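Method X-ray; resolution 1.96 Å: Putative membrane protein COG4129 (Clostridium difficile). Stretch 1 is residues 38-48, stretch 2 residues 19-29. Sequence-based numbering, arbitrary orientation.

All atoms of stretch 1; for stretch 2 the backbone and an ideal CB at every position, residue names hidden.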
# COMPACT_ATOMS: atom_id res chain seq x y z
N GLU A 38 -7.61 -7.52 -24.50
CA GLU A 38 -7.01 -8.70 -23.91
C GLU A 38 -5.56 -8.39 -23.59
O GLU A 38 -4.82 -7.85 -24.43
CB GLU A 38 -7.09 -9.85 -24.88
CG GLU A 38 -8.25 -10.76 -24.60
CD GLU A 38 -7.81 -12.19 -24.53
OE1 GLU A 38 -7.80 -12.76 -23.41
OE2 GLU A 38 -7.45 -12.73 -25.59
N ASN A 39 -5.15 -8.70 -22.37
CA ASN A 39 -3.84 -8.32 -21.93
C ASN A 39 -3.16 -9.43 -21.09
O ASN A 39 -3.79 -10.43 -20.74
CB ASN A 39 -3.92 -6.98 -21.22
CG ASN A 39 -3.74 -7.08 -19.73
OD1 ASN A 39 -2.69 -6.68 -19.21
ND2 ASN A 39 -4.73 -7.64 -19.02
N GLY A 40 -1.87 -9.24 -20.81
CA GLY A 40 -1.06 -10.27 -20.16
C GLY A 40 -0.91 -10.13 -18.66
O GLY A 40 -0.17 -10.92 -18.07
N TYR A 41 -1.61 -9.19 -18.05
CA TYR A 41 -1.53 -8.97 -16.60
C TYR A 41 -1.65 -10.27 -15.82
O TYR A 41 -0.81 -10.56 -14.94
CB TYR A 41 -2.60 -7.99 -16.09
CG TYR A 41 -2.60 -7.89 -14.57
CD1 TYR A 41 -1.72 -7.00 -13.90
CD2 TYR A 41 -3.48 -8.64 -13.81
CE1 TYR A 41 -1.71 -6.91 -12.51
CE2 TYR A 41 -3.46 -8.55 -12.41
CZ TYR A 41 -2.59 -7.69 -11.78
OH TYR A 41 -2.62 -7.62 -10.39
N SER A 42 -2.66 -11.07 -16.16
CA SER A 42 -2.95 -12.25 -15.36
C SER A 42 -1.84 -13.28 -15.45
O SER A 42 -1.35 -13.79 -14.43
CB SER A 42 -4.26 -12.89 -15.81
OG SER A 42 -5.33 -12.18 -15.22
N ARG A 43 -1.49 -13.60 -16.69
CA ARG A 43 -0.40 -14.52 -16.96
C ARG A 43 0.88 -14.03 -16.33
O ARG A 43 1.61 -14.80 -15.71
CB ARG A 43 -0.23 -14.68 -18.49
CG ARG A 43 0.95 -15.55 -18.92
CD ARG A 43 0.88 -16.95 -18.29
NE ARG A 43 -0.32 -17.69 -18.69
CZ ARG A 43 -1.07 -18.43 -17.87
NH1 ARG A 43 -0.77 -18.53 -16.57
NH2 ARG A 43 -2.13 -19.07 -18.35
N ASP A 44 1.14 -12.73 -16.44
CA ASP A 44 2.43 -12.20 -15.97
C ASP A 44 2.54 -12.14 -14.46
O ASP A 44 3.61 -12.36 -13.89
CB ASP A 44 2.68 -10.82 -16.56
CG ASP A 44 2.91 -10.85 -18.09
OD1 ASP A 44 3.31 -11.91 -18.63
OD2 ASP A 44 2.71 -9.80 -18.74
N LEU A 45 1.42 -11.83 -13.80
CA LEU A 45 1.33 -11.92 -12.34
C LEU A 45 1.48 -13.34 -11.81
O LEU A 45 2.20 -13.56 -10.84
CB LEU A 45 0.01 -11.31 -11.85
CG LEU A 45 -0.26 -11.47 -10.34
CD1 LEU A 45 0.78 -10.64 -9.50
CD2 LEU A 45 -1.69 -11.04 -10.02
N TYR A 46 0.82 -14.30 -12.43
CA TYR A 46 1.03 -15.68 -12.08
C TYR A 46 2.49 -16.12 -12.21
O TYR A 46 2.99 -16.80 -11.35
CB TYR A 46 0.15 -16.60 -12.93
CG TYR A 46 0.31 -18.03 -12.52
CD1 TYR A 46 -0.12 -18.48 -11.26
CD2 TYR A 46 0.96 -18.95 -13.36
CE1 TYR A 46 0.02 -19.83 -10.87
CE2 TYR A 46 1.12 -20.30 -12.97
CZ TYR A 46 0.64 -20.73 -11.73
OH TYR A 46 0.79 -22.04 -11.34
N THR A 47 3.16 -15.72 -13.28
CA THR A 47 4.57 -16.09 -13.47
C THR A 47 5.43 -15.50 -12.33
O THR A 47 6.31 -16.17 -11.75
CB THR A 47 5.12 -15.53 -14.82
OG1 THR A 47 4.34 -16.03 -15.91
CG2 THR A 47 6.62 -15.85 -15.02
N LEU A 48 5.19 -14.24 -12.02
CA LEU A 48 5.90 -13.57 -10.93
C LEU A 48 5.60 -14.23 -9.59
O LEU A 48 6.52 -14.47 -8.82
CB LEU A 48 5.55 -12.09 -10.89
CG LEU A 48 5.89 -11.33 -9.59
CD1 LEU A 48 7.39 -11.14 -9.54
CD2 LEU A 48 5.19 -9.98 -9.57
N UNK A 19 12.75 -7.92 -13.09
CA UNK A 19 12.30 -7.88 -14.47
C UNK A 19 10.83 -8.32 -14.55
O UNK A 19 10.05 -7.69 -15.23
CB UNK A 19 13.18 -8.77 -15.35
N UNK A 20 10.44 -9.35 -13.81
CA UNK A 20 9.05 -9.77 -13.77
C UNK A 20 8.10 -8.77 -13.14
O UNK A 20 6.96 -8.63 -13.59
CB UNK A 20 8.95 -11.10 -13.01
N UNK A 21 8.55 -8.08 -12.11
CA UNK A 21 7.80 -6.99 -11.50
C UNK A 21 7.56 -5.91 -12.56
O UNK A 21 6.44 -5.40 -12.72
CB UNK A 21 8.54 -6.42 -10.29
N UNK A 22 8.59 -5.60 -13.32
CA UNK A 22 8.47 -4.49 -14.29
C UNK A 22 7.50 -4.87 -15.39
O UNK A 22 6.71 -4.03 -15.85
CB UNK A 22 9.83 -4.13 -14.89
N UNK A 23 7.56 -6.13 -15.80
CA UNK A 23 6.64 -6.63 -16.82
C UNK A 23 5.17 -6.40 -16.42
O UNK A 23 4.37 -5.93 -17.22
CB UNK A 23 6.89 -8.12 -17.06
N UNK A 24 4.83 -6.74 -15.18
CA UNK A 24 3.47 -6.59 -14.67
C UNK A 24 3.17 -5.08 -14.59
O UNK A 24 2.08 -4.66 -14.88
CB UNK A 24 3.31 -7.27 -13.31
N UNK A 25 4.13 -4.29 -14.13
CA UNK A 25 3.92 -2.84 -14.06
C UNK A 25 3.56 -2.24 -15.43
O UNK A 25 2.63 -1.42 -15.56
CB UNK A 25 5.18 -2.16 -13.51
N UNK A 26 4.30 -2.64 -16.45
CA UNK A 26 4.03 -2.15 -17.81
C UNK A 26 2.65 -2.64 -18.30
O UNK A 26 1.94 -1.90 -19.00
CB UNK A 26 5.13 -2.61 -18.77
N UNK A 27 2.27 -3.87 -17.94
CA UNK A 27 0.91 -4.36 -18.27
C UNK A 27 -0.11 -3.41 -17.70
O UNK A 27 -1.09 -3.11 -18.36
CB UNK A 27 0.67 -5.77 -17.73
N UNK A 28 0.11 -2.97 -16.45
CA UNK A 28 -0.78 -1.99 -15.81
C UNK A 28 -0.89 -0.66 -16.61
O UNK A 28 -2.00 -0.18 -16.94
CB UNK A 28 -0.28 -1.70 -14.40
N UNK A 29 0.25 -0.09 -16.95
CA UNK A 29 0.27 1.14 -17.78
C UNK A 29 -0.57 0.94 -19.08
O UNK A 29 -1.26 1.86 -19.51
CB UNK A 29 1.71 1.51 -18.14

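Stretch 2 is helical throughout and runs nearly antiparallel to helix 41-48, at 160° with axes 9.1 Å apart, so its positions meet stretch 1 in reverse order.

Position 19 has nothing of stretch 1 near its CB, and almost any helix-compatible residue would do; it is Glu-19, which makes no contact here.

At position 20 CB points toward stretch 1, and the ideal CB lies 3.8 Å from CD1 of Leu-48. An aliphatic residue would suit, as would a long polar one whose methylenes cover the leucine. The residue is Glu-20. Its CB packs 4.0 Å from Leu-48 CD1, and the extended chain carries OE2 to 3.7 Å from Thr-47 CG2. The backbone helps as well: a water donates to both Glu-20 O (3.0 Å) and Asp-44 O (2.7 Å), tying the helices together.

Position 21 points away, yet its ideal CB is 4.9 Å from Leu-48 CD1, so a branched apolar residue could still reach that methyl. Val-21 does, with CG2 4.0 Å from Leu-48 CD1.

Position 22 is out of reach and leaves the choice open; it is Ser-22, bonded elsewhere in the structure.

Position 23 points toward stretch 1, its ideal CB 4.8 Å from Asp-44 OD2. A donor would be the obvious guess, but an aliphatic residue also fits. Ile-23 places CG2 3.3 Å from Asp-44 OD2, a contact without a hydrogen bond.

Position 24 points sideways over a hollow formed by Tyr-41, Asp-44, Leu-45 and Leu-48. A compact apolar side chain suits it. Val-24 is the knob: CG1 lies 3.6 Å from Tyr-41 CE1, while CG2 lies 3.8 Å from Asp-44 CB and 4.3 Å from Leu-48 CD2.

Positions 25 and 26 make no contact and are unconstrained by stretch 1; they are Leu-25 and Ile-26.

Position 27 points toward the start of the other helix, its ideal CB 3.8 Å from Asn-39 OD1 and 4.6 Å from Asp-44 OD2. With acceptors nearby, a small donor such as serine or asparagine seems natural. The residue is instead Asp-27, whose OD2 lies 2.5 Å from Asp-44 OD2. Two carboxylates so close would repel if both were charged, so one probably holds a proton. A second water accepts from Gly-40 N (2.8 Å) and donates weakly to Asp-27 OD1 (3.3 Å).

Position 28 points sideways with its CB beyond contact range, so only a longer side chain can reach the tyrosine ring. Ile-28 brings CG1 to 4.1 Å from Tyr-41 CD1.

Position 29 faces nothing of stretch 1; it is Ala-29.

Stretch 2, residues 19-29: EEVSIVLIDIA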
# COMPACT_ATOMS: atom_id res chain seq x y z
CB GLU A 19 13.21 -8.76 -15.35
CG GLU A 19 14.67 -8.29 -15.33
CD GLU A 19 15.67 -9.22 -16.05
OE1 GLU A 19 15.31 -10.35 -16.44
OE2 GLU A 19 16.83 -8.82 -16.21
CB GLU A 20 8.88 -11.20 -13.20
CG GLU A 20 9.51 -12.19 -14.20
CD GLU A 20 9.44 -13.64 -13.77
OE1 GLU A 20 8.83 -13.94 -12.72
OE2 GLU A 20 10.02 -14.48 -14.50
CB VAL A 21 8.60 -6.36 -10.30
CG1 VAL A 21 7.98 -5.05 -9.88
CG2 VAL A 21 8.68 -7.39 -9.10
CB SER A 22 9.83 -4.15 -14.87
OG SER A 22 10.72 -3.67 -13.87
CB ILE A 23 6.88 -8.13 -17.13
CG1 ILE A 23 8.14 -8.27 -17.99
CG2 ILE A 23 5.70 -8.68 -17.92
CD1 ILE A 23 8.68 -9.73 -18.16
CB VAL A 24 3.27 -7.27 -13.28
CG1 VAL A 24 1.87 -6.94 -12.72
CG2 VAL A 24 3.46 -8.80 -13.38
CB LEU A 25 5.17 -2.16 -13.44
CG LEU A 25 5.01 -0.67 -13.18
CD1 LEU A 25 4.11 -0.40 -11.95
CD2 LEU A 25 6.38 0.05 -12.96
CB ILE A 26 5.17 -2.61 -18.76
CG1 ILE A 26 6.47 -1.86 -18.40
CG2 ILE A 26 4.79 -2.44 -20.21
CD1 ILE A 26 7.77 -2.62 -18.78
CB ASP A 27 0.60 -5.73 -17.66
CG ASP A 27 1.39 -6.84 -18.27
OD1 ASP A 27 1.87 -6.67 -19.40
OD2 ASP A 27 1.51 -7.91 -17.62
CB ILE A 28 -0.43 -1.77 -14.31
CG1 ILE A 28 -0.82 -3.03 -13.51
CG2 ILE A 28 -1.15 -0.54 -13.75
CD1 ILE A 28 0.02 -3.21 -12.21
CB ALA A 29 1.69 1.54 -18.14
O HOH W 1 5.81 -11.10 -14.85
O HOH W 2 -0.24 -7.27 -21.87
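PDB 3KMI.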